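Local coordinates for hypothetical protein (Uncultured marine organism, PDB 2OP5) that is of unknown function but forms a dimer with a ferredoxin-like fold, probably related to the dimeric alpha-beta barrel proteins, at residues Asp6-Leu11 and Gly107-Glu112; Asn12-Asp17 and Ile64-Glu69; Asp17-Asn22 and Lys97-Ile102; Ala46-His51 and Phe68-Lys73. All blocks are in the same frame, centred on the assembly; numbering follows the deposited sequence. Where two conformers were deposited one is given.

Three of the four contacts follow one antiparallel sheet, whose strands run in the order 48-56, 63-70, 10-17, 102-114. Contact 2 joins its two middle strands, while contacts 1 and 4 close its two flanks toward one end, their centres about 9 Å apart. T8 of contact 1 reaches E69, which contacts 2 and 4 share, with OG1 to OE1 at 2.7 Å. Contact 3 lies at the other end, about 29 Å from contact 1 between centres; it shares D17 with contact 2 and packs on it through F100 with M16 and F18 with I64. Contacts 1, 2 and 4 all touch the second subunit. An ethanediol, probably from the crystallisation liquor, sits about 3 Å from the side chain of V108.

Contact 1 of 4, residues Asp6-Leu11 and Gly107-Glu112; sequences DETAFL and GVVVSE
The carbonyl oxygen of A9 takes a nearly straight bond from V109 N, with V109 N to A9 O at 2.8 Å and 176° at the hydrogen. The donor stands above the carbonyl plane, and V108 CA adds a weaker C-H contact to the same oxygen. Further along, L11 and G107 form an antiparallel hydrogen-bonded pair, N to O in both directions. A9 and F10 both face Y70 on the other neighbouring strand, a classic beta bulge. F10 CG is anti to the backbone N (chi1 -164°), and the ring beyond it lies against the glycine backbone: F10 CD1 is 3.4 Å from G107 O, while G107 N sits over a ring face. V109 packs against the T8 carbonyl, its CB 3.4 Å from T8 O, and its CG2 meets T8 CG2 at 3.7 Å, the two side chains crossing at about a right angle. At the far end T8 N gives a hydrogen bond to E112 OE1, 3.1 Å, on the syn side and 22° out of the carboxylate plane. An alanine in place of E112 would probably leave T8 N without this acceptor and take from R50 of the second subunit one of its two carboxylate partners, E69 remaining. Shared between T8 N of its own chain and that arginine, which it meets in a salt bridge through OE2, the E112 carboxylate ties this strand pairing to the dimer interface.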
loop_
_atom_site.group_PDB
_atom_site.type_symbol
_atom_site.label_atom_id
_atom_site.label_comp_id
_atom_site.label_asym_id
_atom_site.label_seq_id
_atom_site.Cartn_x
_atom_site.Cartn_y
_atom_site.Cartn_z
ATOM N N ASP A 6 -1.824 -11.604 -12.472
ATOM C CA ASP A 6 -0.550 -11.559 -11.733
ATOM C C ASP A 6 -0.705 -11.583 -10.229
ATOM O O ASP A 6 -1.222 -10.627 -9.649
ATOM C CB ASP A 6 0.197 -10.269 -12.038
ATOM C CG ASP A 6 0.932 -10.306 -13.340
ATOM O OD1 ASP A 6 1.621 -11.316 -13.572
ATOM O OD2 ASP A 6 0.874 -9.293 -14.088
ATOM N N GLU A 7 -0.199 -12.642 -9.601
ATOM C CA GLU A 7 -0.231 -12.782 -8.141
ATOM C C GLU A 7 0.978 -12.033 -7.508
ATOM O O GLU A 7 2.137 -12.245 -7.891
ATOM C CB GLU A 7 -0.201 -14.274 -7.772
ATOM C CG GLU A 7 -0.517 -14.577 -6.295
ATOM C CD GLU A 7 -0.190 -16.019 -5.860
ATOM O OE1 GLU A 7 0.772 -16.619 -6.396
ATOM O OE2 GLU A 7 -0.873 -16.529 -4.948
ATOM N N THR A 8 0.698 -11.150 -6.551
ATOM C CA THR A 8 1.748 -10.426 -5.854
ATOM C C THR A 8 2.254 -11.294 -4.715
ATOM O O THR A 8 1.478 -11.765 -3.906
ATOM C CB THR A 8 1.232 -9.072 -5.276
ATOM O OG1 THR A 8 0.778 -8.234 -6.335
ATOM C CG2 THR A 8 2.328 -8.327 -4.535
ATOM N N ALA A 9 3.561 -11.504 -4.673
ATOM C CA ALA A 9 4.199 -12.277 -3.609
ATOM C C ALA A 9 4.911 -11.376 -2.615
ATOM O O ALA A 9 4.934 -11.667 -1.423
ATOM C CB ALA A 9 5.190 -13.241 -4.195
ATOM N N PHE A 10 5.515 -10.306 -3.122
ATOM C CA PHE A 10 6.270 -9.363 -2.316
ATOM C C PHE A 10 5.780 -7.954 -2.588
ATOM O O PHE A 10 5.438 -7.634 -3.717
ATOM C CB PHE A 10 7.737 -9.471 -2.672
ATOM C CG PHE A 10 8.654 -8.853 -1.666
ATOM C CD1 PHE A 10 8.920 -9.508 -0.472
ATOM C CD2 PHE A 10 9.312 -7.660 -1.936
ATOM C CE1 PHE A 10 9.801 -8.970 0.439
ATOM C CE2 PHE A 10 10.205 -7.115 -1.002
ATOM C CZ PHE A 10 10.447 -7.774 0.170
ATOM N N LEU A 11 5.807 -7.114 -1.555
ATOM C CA LEU A 11 5.258 -5.773 -1.627
ATOM C C LEU A 11 5.971 -4.747 -0.727
ATOM O O LEU A 11 6.470 -5.080 0.351
ATOM C CB LEU A 11 3.773 -5.895 -1.225
ATOM C CG LEU A 11 2.719 -4.802 -1.069
ATOM C CD1 LEU A 11 1.330 -5.395 -1.178
ATOM C CD2 LEU A 11 2.848 -4.049 0.237
ATOM N N GLY A 107 7.466 -6.719 2.716
ATOM C CA GLY A 107 7.182 -8.065 3.193
ATOM C C GLY A 107 6.447 -8.968 2.219
ATOM O O GLY A 107 6.114 -8.568 1.104
ATOM N N VAL A 108 6.190 -10.190 2.688
ATOM C CA VAL A 108 5.537 -11.221 1.933
ATOM C C VAL A 108 4.044 -11.010 2.001
ATOM O O VAL A 108 3.510 -10.706 3.072
ATOM C CB VAL A 108 5.722 -12.647 2.558
ATOM C CG1 VAL A 108 5.459 -13.722 1.523
ATOM C CG2 VAL A 108 7.090 -12.867 3.074
ATOM N N VAL A 109 3.383 -11.222 0.873
ATOM C CA VAL A 109 1.942 -11.198 0.816
ATOM C C VAL A 109 1.421 -12.515 1.426
ATOM O O VAL A 109 1.919 -13.603 1.121
ATOM C CB VAL A 109 1.425 -11.000 -0.629
ATOM C CG1 VAL A 109 -0.081 -11.205 -0.697
ATOM C CG2 VAL A 109 1.778 -9.613 -1.125
ATOM N N VAL A 110 0.433 -12.385 2.308
ATOM C CA VAL A 110 -0.198 -13.505 3.008
ATOM C C VAL A 110 -1.602 -13.762 2.424
ATOM O O VAL A 110 -2.096 -14.883 2.443
ATOM C CB VAL A 110 -0.372 -13.170 4.530
ATOM C CG1 VAL A 110 -0.894 -14.366 5.308
ATOM C CG2 VAL A 110 0.927 -12.677 5.129
ATOM N N SER A 111 -2.262 -12.715 1.942
ATOM C CA SER A 111 -3.580 -12.878 1.366
ATOM C C SER A 111 -3.796 -11.788 0.339
ATOM O O SER A 111 -3.345 -10.638 0.519
ATOM C CB SER A 111 -4.644 -12.804 2.459
ATOM O OG SER A 111 -5.913 -13.160 1.965
ATOM N N GLU A 112 -4.462 -12.165 -0.746
ATOM C CA GLU A 112 -4.794 -11.255 -1.831
ATOM C C GLU A 112 -6.198 -11.541 -2.399
ATOM O O GLU A 112 -6.498 -12.658 -2.843
ATOM C CB GLU A 112 -3.775 -11.358 -2.964
ATOM C CG GLU A 112 -3.909 -10.227 -3.995
ATOM C CD GLU A 112 -2.915 -10.325 -5.135
ATOM O OE1 GLU A 112 -2.085 -11.272 -5.150
ATOM O OE2 GLU A 112 -2.982 -9.453 -6.025
#

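Contact 2 of 4, residues Asn12-Asp17 and Ile64-Glu69; sequences NSLFMD and ISMVFE
L14 and M66 lie side by side across the strand pair and point the same way, L14 CD1 meeting M66 CB at 3.9 Å. L14 CG, placed between its own backbone N and carbonyl carbon (chi1 76°), also lies 3.9 Å from M66 CB, and the other methyl, L14 CD2, comes obliquely to F68 CE1 at 3.7 Å. On the same face of the sheet selenomethionine M16 bends at chi3 (-66°), which turns its CE back across the strand boundary: M16 CE touches I64 CG2 at 3.8 Å and M66 SE at 4.1 Å. M66, also selenomethionine, is by contrast extended. W35 and helix 21-28 close over this layer, with F27 on M16 and L24 on I64. The opposite face carries S13, F15, S65 and V67 and packs on the second subunit, V67 against its own copy; within the pair S13 OG lies beside V67 CG2 at 3.9 Å. Underneath, six backbone bonds join N12 to F68, L14 to M66 and M16 to I64, each pair bonded both ways. The chemistry is thus two-sided: a largely apolar layer under the helices, with the N12 amide satisfied by N104 and N105, and a mixed face of serines, V67 and F15 turned to the second subunit.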
loop_
_atom_site.group_PDB
_atom_site.type_symbol
_atom_site.label_atom_id
_atom_site.label_comp_id
_atom_site.label_asym_id
_atom_site.label_seq_id
_atom_site.Cartn_x
_atom_site.Cartn_y
_atom_site.Cartn_z
ATOM N N ASN A 12 6.029 -3.504 -1.203
ATOM C CA ASN A 12 6.529 -2.381 -0.399
ATOM C C ASN A 12 5.447 -1.314 -0.389
ATOM O O ASN A 12 5.001 -0.877 -1.447
ATOM C CB ASN A 12 7.826 -1.797 -0.943
ATOM C CG ASN A 12 8.489 -0.804 0.024
ATOM O OD1 ASN A 12 8.072 -0.641 1.177
ATOM N ND2 ASN A 12 9.550 -0.160 -0.440
ATOM N N SER A 13 4.984 -0.955 0.801
ATOM C CA SER A 13 3.980 0.098 0.994
ATOM C C SER A 13 4.747 1.150 1.741
ATOM O O SER A 13 4.884 1.089 2.971
ATOM C CB SER A 13 2.787 -0.389 1.821
ATOM O OG SER A 13 1.845 0.661 2.025
ATOM N N LEU A 14 5.301 2.082 0.977
ATOM C CA LEU A 14 6.140 3.107 1.542
ATOM C C LEU A 14 5.429 4.451 1.568
ATOM O O LEU A 14 4.420 4.633 0.867
ATOM C CB LEU A 14 7.453 3.180 0.776
ATOM C CG LEU A 14 7.531 3.830 -0.596
ATOM C CD1 LEU A 14 7.478 5.353 -0.535
ATOM C CD2 LEU A 14 8.856 3.430 -1.255
ATOM N N PHE A 15 5.918 5.350 2.424
ATOM C CA PHE A 15 5.361 6.701 2.476
ATOM C C PHE A 15 6.451 7.741 2.740
ATOM O O PHE A 15 7.500 7.423 3.313
ATOM C CB PHE A 15 4.130 6.833 3.418
ATOM C CG PHE A 15 4.408 6.623 4.904
ATOM C CD1 PHE A 15 4.284 5.366 5.485
ATOM C CD2 PHE A 15 4.726 7.698 5.722
ATOM C CE1 PHE A 15 4.500 5.176 6.846
ATOM C CE2 PHE A 15 4.961 7.516 7.094
ATOM C CZ PHE A 15 4.846 6.251 7.655
HETATM N N MSE A 16 6.189 8.965 2.251
HETATM C CA MSE A 16 7.102 10.109 2.395
HETATM C C MSE A 16 6.339 11.316 2.909
HETATM O O MSE A 16 5.262 11.626 2.413
HETATM C CB MSE A 16 7.720 10.513 1.069
HETATM C CG MSE A 16 8.804 9.599 0.586
HETATM SE SE MSE A 16 8.901 9.678 -1.366
HETATM C CE MSE A 16 7.222 8.920 -1.640
ATOM N N ASP A 17 6.933 12.005 3.871
ATOM C CA ASP A 17 6.352 13.176 4.506
ATOM C C ASP A 17 7.242 14.371 4.238
ATOM O O ASP A 17 8.446 14.323 4.514
ATOM C CB ASP A 17 6.257 12.971 6.010
ATOM C CG ASP A 17 5.333 11.836 6.386
ATOM O OD1 ASP A 17 4.476 11.496 5.555
ATOM O OD2 ASP A 17 5.469 11.271 7.503
ATOM N N ILE A 64 2.851 11.463 0.819
ATOM C CA ILE A 64 2.706 10.718 -0.411
ATOM C C ILE A 64 2.892 9.252 -0.059
ATOM O O ILE A 64 3.809 8.917 0.680
ATOM C CB ILE A 64 3.817 11.043 -1.433
ATOM C CG1 ILE A 64 3.748 12.502 -1.874
ATOM C CG2 ILE A 64 3.721 10.132 -2.656
ATOM C CD1 ILE A 64 2.443 12.915 -2.514
ATOM N N SER A 65 2.039 8.393 -0.608
ATOM C CA SER A 65 2.190 6.935 -0.473
ATOM C C SER A 65 2.463 6.283 -1.821
ATOM O O SER A 65 1.960 6.737 -2.871
ATOM C CB SER A 65 0.933 6.320 0.103
ATOM O OG SER A 65 -0.160 6.498 -0.755
HETATM N N MSE A 66 3.279 5.236 -1.777
HETATM C CA MSE A 66 3.590 4.439 -2.922
HETATM C C MSE A 66 3.499 2.992 -2.525
HETATM O O MSE A 66 3.947 2.599 -1.450
HETATM C CB MSE A 66 5.001 4.705 -3.426
HETATM C CG MSE A 66 5.128 6.056 -4.063
HETATM SE SE MSE A 66 6.883 6.395 -4.832
HETATM C CE MSE A 66 6.373 8.064 -5.595
ATOM N N VAL A 67 2.889 2.207 -3.388
ATOM C CA VAL A 67 2.788 0.789 -3.164
ATOM C C VAL A 67 3.375 0.144 -4.418
ATOM O O VAL A 67 2.892 0.397 -5.539
ATOM C CB VAL A 67 1.334 0.316 -2.936
ATOM C CG1 VAL A 67 1.301 -1.192 -2.769
ATOM C CG2 VAL A 67 0.680 1.022 -1.726
ATOM N N PHE A 68 4.441 -0.634 -4.224
ATOM C CA PHE A 68 5.094 -1.366 -5.305
ATOM C C PHE A 68 4.789 -2.820 -5.027
ATOM O O PHE A 68 5.052 -3.309 -3.913
ATOM C CB PHE A 68 6.627 -1.260 -5.267
ATOM C CG PHE A 68 7.189 0.130 -5.458
ATOM C CD1 PHE A 68 7.196 1.037 -4.411
ATOM C CD2 PHE A 68 7.776 0.486 -6.657
ATOM C CE1 PHE A 68 7.753 2.313 -4.574
ATOM C CE2 PHE A 68 8.335 1.751 -6.838
ATOM C CZ PHE A 68 8.331 2.670 -5.793
ATOM N N GLU A 69 4.314 -3.521 -6.050
ATOM C CA GLU A 69 3.988 -4.933 -5.938
ATOM C C GLU A 69 4.795 -5.751 -6.940
ATOM O O GLU A 69 4.865 -5.414 -8.129
ATOM C CB GLU A 69 2.501 -5.132 -6.174
ATOM C CG GLU A 69 1.662 -4.385 -5.156
ATOM C CD GLU A 69 0.206 -4.678 -5.293
ATOM O OE1 GLU A 69 -0.144 -5.806 -5.679
ATOM O OE2 GLU A 69 -0.596 -3.788 -4.983
#

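Contact 3 of 4, residues Asp17-Asn22 and Lys97-Ile102; sequences DFTSEN and KFVFKI
F18 and F100 lie side by side and point the same way, their ring planes at 49°, an oblique pair. The tight spot is F18 CE2 against F100 CD2, 3.6 Å apart. F100 also sets its CB over one face of the F18 ring, 4.3 Å from the centroid and offset toward the rim, a CH-pi contact. F100 CG takes the position between backbone N and carbonyl carbon (chi1 59°), from which the ring lies alongside F18. The CB is crowded from the backbone too, standing 3.1 Å from D17 O, and F100 CA gives the same oxygen a C-H contact. F98 joins more lightly, its CD1 4.2 Å from F18 CE2. Behind this cluster is F27 of helix 21-28, which meets F18 obliquely and F98 edge-to-face; I64 and M16 of the sheet lie against F18 and F100.

The outer side is slack by comparison. T19 CG2 and V99 CG1 approach only to 4.3 Å. No hydrogen bond crosses between 17-22 and 97-102. The polar ties go elsewhere: D17 to R63 in a salt bridge, V99 N to E23. S20 is the N-cap of helix 21-28, its OG bonded to E23 N. Aromatic packing thus ties the link from the first strand into helix 21-28 to the loop before the last strand, at one end of the antiparallel sheet of this ferredoxin-like fold.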
loop_
_atom_site.group_PDB
_atom_site.type_symbol
_atom_site.label_atom_id
_atom_site.label_comp_id
_atom_site.label_asym_id
_atom_site.label_seq_id
_atom_site.Cartn_x
_atom_site.Cartn_y
_atom_site.Cartn_z
ATOM N N ASP A 17 6.933 12.005 3.871
ATOM C CA ASP A 17 6.352 13.176 4.506
ATOM C C ASP A 17 7.242 14.371 4.238
ATOM O O ASP A 17 8.446 14.323 4.514
ATOM C CB ASP A 17 6.257 12.971 6.010
ATOM C CG ASP A 17 5.333 11.836 6.386
ATOM O OD1 ASP A 17 4.476 11.496 5.555
ATOM O OD2 ASP A 17 5.469 11.271 7.503
ATOM N N PHE A 18 6.630 15.440 3.725
ATOM C CA PHE A 18 7.332 16.675 3.382
ATOM C C PHE A 18 7.080 17.756 4.420
ATOM O O PHE A 18 6.095 17.695 5.173
ATOM C CB PHE A 18 6.921 17.130 1.971
ATOM C CG PHE A 18 7.287 16.138 0.899
ATOM C CD1 PHE A 18 6.436 15.081 0.594
ATOM C CD2 PHE A 18 8.508 16.215 0.244
ATOM C CE1 PHE A 18 6.779 14.146 -0.379
ATOM C CE2 PHE A 18 8.856 15.272 -0.721
ATOM C CZ PHE A 18 7.982 14.241 -1.033
ATOM N N THR A 19 7.995 18.724 4.478
ATOM C CA THR A 19 7.914 19.818 5.441
ATOM C C THR A 19 6.971 20.941 4.965
ATOM O O THR A 19 6.690 21.887 5.705
ATOM C CB THR A 19 9.303 20.418 5.768
ATOM O OG1 THR A 19 9.847 21.050 4.609
ATOM C CG2 THR A 19 10.275 19.341 6.291
ATOM N N SER A 20 6.502 20.845 3.728
ATOM C CA SER A 20 5.534 21.807 3.208
ATOM C C SER A 20 4.733 21.167 2.083
ATOM O O SER A 20 5.198 20.227 1.423
ATOM C CB SER A 20 6.223 23.066 2.683
ATOM O OG SER A 20 6.955 22.791 1.500
ATOM N N GLU A 21 3.534 21.708 1.879
ATOM C CA GLU A 21 2.658 21.278 0.823
ATOM C C GLU A 21 3.277 21.637 -0.541
ATOM O O GLU A 21 3.253 20.821 -1.455
ATOM C CB GLU A 21 1.273 21.906 0.991
ATOM C CG GLU A 21 0.211 21.333 0.066
ATOM C CD GLU A 21 -0.086 19.851 0.309
ATOM O OE1 GLU A 21 0.247 19.318 1.402
ATOM O OE2 GLU A 21 -0.675 19.227 -0.600
ATOM N N ASN A 22 3.856 22.828 -0.676
ATOM C CA ASN A 22 4.481 23.205 -1.952
ATOM C C ASN A 22 5.557 22.205 -2.343
ATOM O O ASN A 22 5.669 21.838 -3.517
ATOM C CB ASN A 22 5.047 24.637 -1.951
ATOM C CG ASN A 22 3.977 25.710 -2.147
ATOM O OD1 ASN A 22 2.801 25.423 -2.398
ATOM N ND2 ASN A 22 4.399 26.973 -2.054
ATOM N N LYS A 97 17.363 18.885 -2.994
ATOM C CA LYS A 97 16.483 20.045 -2.875
ATOM C C LYS A 97 15.278 19.756 -1.967
ATOM O O LYS A 97 14.597 20.685 -1.539
ATOM C CB LYS A 97 15.961 20.440 -4.267
ATOM N N PHE A 98 15.020 18.467 -1.720
ATOM C CA PHE A 98 13.905 18.011 -0.924
ATOM C C PHE A 98 14.330 17.506 0.460
ATOM O O PHE A 98 15.497 17.193 0.711
ATOM C CB PHE A 98 13.182 16.863 -1.637
ATOM C CG PHE A 98 12.586 17.241 -2.972
ATOM C CD1 PHE A 98 11.320 17.817 -3.044
ATOM C CD2 PHE A 98 13.282 17.018 -4.145
ATOM C CE1 PHE A 98 10.757 18.171 -4.267
ATOM C CE2 PHE A 98 12.727 17.367 -5.370
ATOM C CZ PHE A 98 11.461 17.948 -5.429
ATOM N N VAL A 99 13.361 17.446 1.362
ATOM C CA VAL A 99 13.582 16.928 2.705
ATOM C C VAL A 99 12.338 16.115 3.063
ATOM O O VAL A 99 11.213 16.633 3.056
ATOM C CB VAL A 99 13.806 18.017 3.761
ATOM C CG1 VAL A 99 13.896 17.380 5.142
ATOM C CG2 VAL A 99 15.066 18.857 3.451
ATOM N N PHE A 100 12.582 14.843 3.359
ATOM C CA PHE A 100 11.571 13.884 3.717
ATOM C C PHE A 100 12.315 12.613 4.070
ATOM O O PHE A 100 13.449 12.442 3.642
ATOM C CB PHE A 100 10.693 13.566 2.492
ATOM C CG PHE A 100 11.474 13.011 1.302
ATOM C CD1 PHE A 100 11.747 11.650 1.193
ATOM C CD2 PHE A 100 11.941 13.851 0.312
ATOM C CE1 PHE A 100 12.476 11.145 0.108
ATOM C CE2 PHE A 100 12.663 13.355 -0.758
ATOM C CZ PHE A 100 12.930 11.993 -0.861
ATOM N N LYS A 101 11.700 11.727 4.848
ATOM C CA LYS A 101 12.273 10.412 5.139
ATOM C C LYS A 101 11.312 9.380 4.579
ATOM O O LYS A 101 10.094 9.484 4.805
ATOM C CB LYS A 101 12.440 10.183 6.640
ATOM C CG LYS A 101 12.902 8.756 7.006
ATOM C CD LYS A 101 13.050 8.551 8.502
ATOM C CE LYS A 101 14.219 9.331 9.075
ATOM N NZ LYS A 101 14.516 8.887 10.455
ATOM N N ILE A 102 11.849 8.391 3.873
ATOM C CA ILE A 102 11.025 7.346 3.336
ATOM C C ILE A 102 10.785 6.341 4.446
ATOM O O ILE A 102 11.733 5.872 5.081
ATOM C CB ILE A 102 11.673 6.641 2.133
ATOM C CG1 ILE A 102 11.866 7.635 0.987
ATOM C CG2 ILE A 102 10.774 5.520 1.617
ATOM C CD1 ILE A 102 12.311 7.011 -0.350
#

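Contact 4 of 4, residues Ala46-His51 and Phe68-Lys73; sequences AGLIRH and FEYDSK
I49 N and R50 N both bond to E69 O, at 2.8 Å and 3.3 Å, a classic beta bulge that shifts the antiparallel register by one between L48 and R50. At the open end of the pair D71 N bonds to G47 O. G47 ends helix 37-46 in a Schellman motif with phi 127°, and any side chain there would strike D71 OD1. Toward the other end the rings of H51 and F68 form an offset stack, centroids 4.0 Å apart and planes at 16°. H51 CD2 lies over the centre of the phenylalanine face, and H51 NE2 reaches F68 CZ at 3.3 Å. H51 ND1 is bonded to Y40, and W35 meets the imidazole edge-to-face. This is the hairpin of strands 48-56 and 63-70 in the ferredoxin-like sheet, its ring-bearing face turned to the helices. A leucine at F68 would probably lose the flat face against the H51 imidazole, leaving Y40 and W35 to hold it. L48 CD1 comes to the edge of the F68 ring and also touches Y70 CE2 at 3.6 Å. On the other face R50 and E69 lie alongside, R50 CD 3.8 Å from E69 OE2, yet no N-H points at that oxygen: R50 is bridged to E112 of the second subunit, while E69 OE1 is hydrogen-bonded to T8 OG1 and forms a salt bridge to R50 of the second subunit.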
loop_
_atom_site.group_PDB
_atom_site.type_symbol
_atom_site.label_atom_id
_atom_site.label_comp_id
_atom_site.label_asym_id
_atom_site.label_seq_id
_atom_site.Cartn_x
_atom_site.Cartn_y
_atom_site.Cartn_z
ATOM N N ALA A 46 11.123 -7.367 -15.153
ATOM C CA ALA A 46 11.927 -7.870 -14.024
ATOM C C ALA A 46 11.113 -8.329 -12.809
ATOM O O ALA A 46 11.690 -8.825 -11.849
ATOM C CB ALA A 46 12.973 -6.823 -13.586
ATOM N N GLY A 47 9.797 -8.144 -12.828
ATOM C CA GLY A 47 8.975 -8.568 -11.711
ATOM C C GLY A 47 8.047 -7.526 -11.114
ATOM O O GLY A 47 7.262 -7.861 -10.220
ATOM N N LEU A 48 8.142 -6.262 -11.541
ATOM C CA LEU A 48 7.188 -5.275 -11.037
ATOM C C LEU A 48 5.844 -5.588 -11.702
ATOM O O LEU A 48 5.754 -5.723 -12.937
ATOM C CB LEU A 48 7.617 -3.834 -11.332
ATOM C CG LEU A 48 6.724 -2.746 -10.737
ATOM C CD1 LEU A 48 6.843 -2.686 -9.225
ATOM C CD2 LEU A 48 7.045 -1.402 -11.342
ATOM N N ILE A 49 4.825 -5.773 -10.868
ATOM C CA ILE A 49 3.458 -6.014 -11.315
ATOM C C ILE A 49 2.652 -4.733 -11.304
ATOM O O ILE A 49 1.935 -4.439 -12.247
ATOM C CB ILE A 49 2.741 -7.021 -10.387
ATOM C CG1 ILE A 49 3.473 -8.371 -10.434
ATOM C CG2 ILE A 49 1.242 -7.145 -10.757
ATOM C CD1 ILE A 49 2.972 -9.410 -9.431
ATOM N N ARG A 50 2.791 -3.963 -10.231
ATOM C CA ARG A 50 1.991 -2.774 -10.039
ATOM C C ARG A 50 2.731 -1.723 -9.210
ATOM O O ARG A 50 3.557 -2.059 -8.366
ATOM C CB ARG A 50 0.683 -3.188 -9.355
ATOM C CG ARG A 50 -0.396 -2.112 -9.273
ATOM C CD ARG A 50 -1.564 -2.608 -8.460
ATOM N NE ARG A 50 -2.305 -3.660 -9.166
ATOM C CZ ARG A 50 -3.496 -3.509 -9.749
ATOM N NH1 ARG A 50 -4.156 -2.343 -9.716
ATOM N NH2 ARG A 50 -4.053 -4.559 -10.362
ATOM N N HIS A 51 2.428 -0.458 -9.486
ATOM C CA HIS A 51 3.017 0.696 -8.792
ATOM C C HIS A 51 1.970 1.783 -8.762
ATOM O O HIS A 51 1.559 2.268 -9.799
ATOM C CB HIS A 51 4.292 1.192 -9.460
ATOM C CG HIS A 51 4.927 2.370 -8.775
ATOM N ND1 HIS A 51 5.597 3.358 -9.461
ATOM C CD2 HIS A 51 4.979 2.722 -7.466
ATOM C CE1 HIS A 51 6.076 4.243 -8.603
ATOM N NE2 HIS A 51 5.712 3.885 -7.384
ATOM N N PHE A 68 4.441 -0.634 -4.224
ATOM C CA PHE A 68 5.094 -1.366 -5.305
ATOM C C PHE A 68 4.789 -2.820 -5.027
ATOM O O PHE A 68 5.052 -3.309 -3.913
ATOM C CB PHE A 68 6.627 -1.260 -5.267
ATOM C CG PHE A 68 7.189 0.130 -5.458
ATOM C CD1 PHE A 68 7.196 1.037 -4.411
ATOM C CD2 PHE A 68 7.776 0.486 -6.657
ATOM C CE1 PHE A 68 7.753 2.313 -4.574
ATOM C CE2 PHE A 68 8.335 1.751 -6.838
ATOM C CZ PHE A 68 8.331 2.670 -5.793
ATOM N N GLU A 69 4.314 -3.521 -6.050
ATOM C CA GLU A 69 3.988 -4.933 -5.938
ATOM C C GLU A 69 4.795 -5.751 -6.940
ATOM O O GLU A 69 4.865 -5.414 -8.129
ATOM C CB GLU A 69 2.501 -5.132 -6.174
ATOM C CG GLU A 69 1.662 -4.385 -5.156
ATOM C CD GLU A 69 0.206 -4.678 -5.293
ATOM O OE1 GLU A 69 -0.144 -5.806 -5.679
ATOM O OE2 GLU A 69 -0.596 -3.788 -4.983
ATOM N N TYR A 70 5.376 -6.842 -6.438
ATOM C CA TYR A 70 6.223 -7.691 -7.231
ATOM C C TYR A 70 5.760 -9.125 -7.201
ATOM O O TYR A 70 5.178 -9.574 -6.217
ATOM C CB TYR A 70 7.671 -7.636 -6.715
ATOM C CG TYR A 70 8.239 -6.236 -6.538
ATOM C CD1 TYR A 70 8.078 -5.560 -5.345
ATOM C CD2 TYR A 70 8.938 -5.595 -7.567
ATOM C CE1 TYR A 70 8.582 -4.285 -5.161
ATOM C CE2 TYR A 70 9.466 -4.294 -7.393
ATOM C CZ TYR A 70 9.272 -3.649 -6.188
ATOM O OH TYR A 70 9.780 -2.378 -5.953
ATOM N N ASP A 71 6.061 -9.841 -8.294
ATOM C CA ASP A 71 5.771 -11.264 -8.419
ATOM C C ASP A 71 6.613 -12.087 -7.423
ATOM O O ASP A 71 6.251 -13.215 -7.106
ATOM C CB ASP A 71 6.003 -11.746 -9.873
ATOM C CG ASP A 71 7.452 -11.588 -10.348
ATOM O OD1 ASP A 71 8.359 -11.287 -9.550
ATOM O OD2 ASP A 71 7.705 -11.799 -11.541
ATOM N N SER A 72 7.722 -11.499 -6.941
ATOM C CA SER A 72 8.648 -12.157 -6.029
ATOM C C SER A 72 9.632 -11.163 -5.424
ATOM O O SER A 72 9.841 -10.062 -5.956
ATOM C CB SER A 72 9.474 -13.194 -6.799
ATOM O OG SER A 72 10.385 -12.574 -7.716
ATOM N N LYS A 73 10.281 -11.582 -4.344
ATOM C CA LYS A 73 11.297 -10.769 -3.688
ATOM C C LYS A 73 12.556 -10.671 -4.568
ATOM O O LYS A 73 13.342 -9.712 -4.468
ATOM C CB LYS A 73 11.660 -11.359 -2.324
ATOM C CG LYS A 73 12.520 -10.418 -1.494
ATOM C CD LYS A 73 12.736 -10.933 -0.091
ATOM C CE LYS A 73 13.790 -10.116 0.644
ATOM N NZ LYS A 73 15.098 -10.256 -0.040
#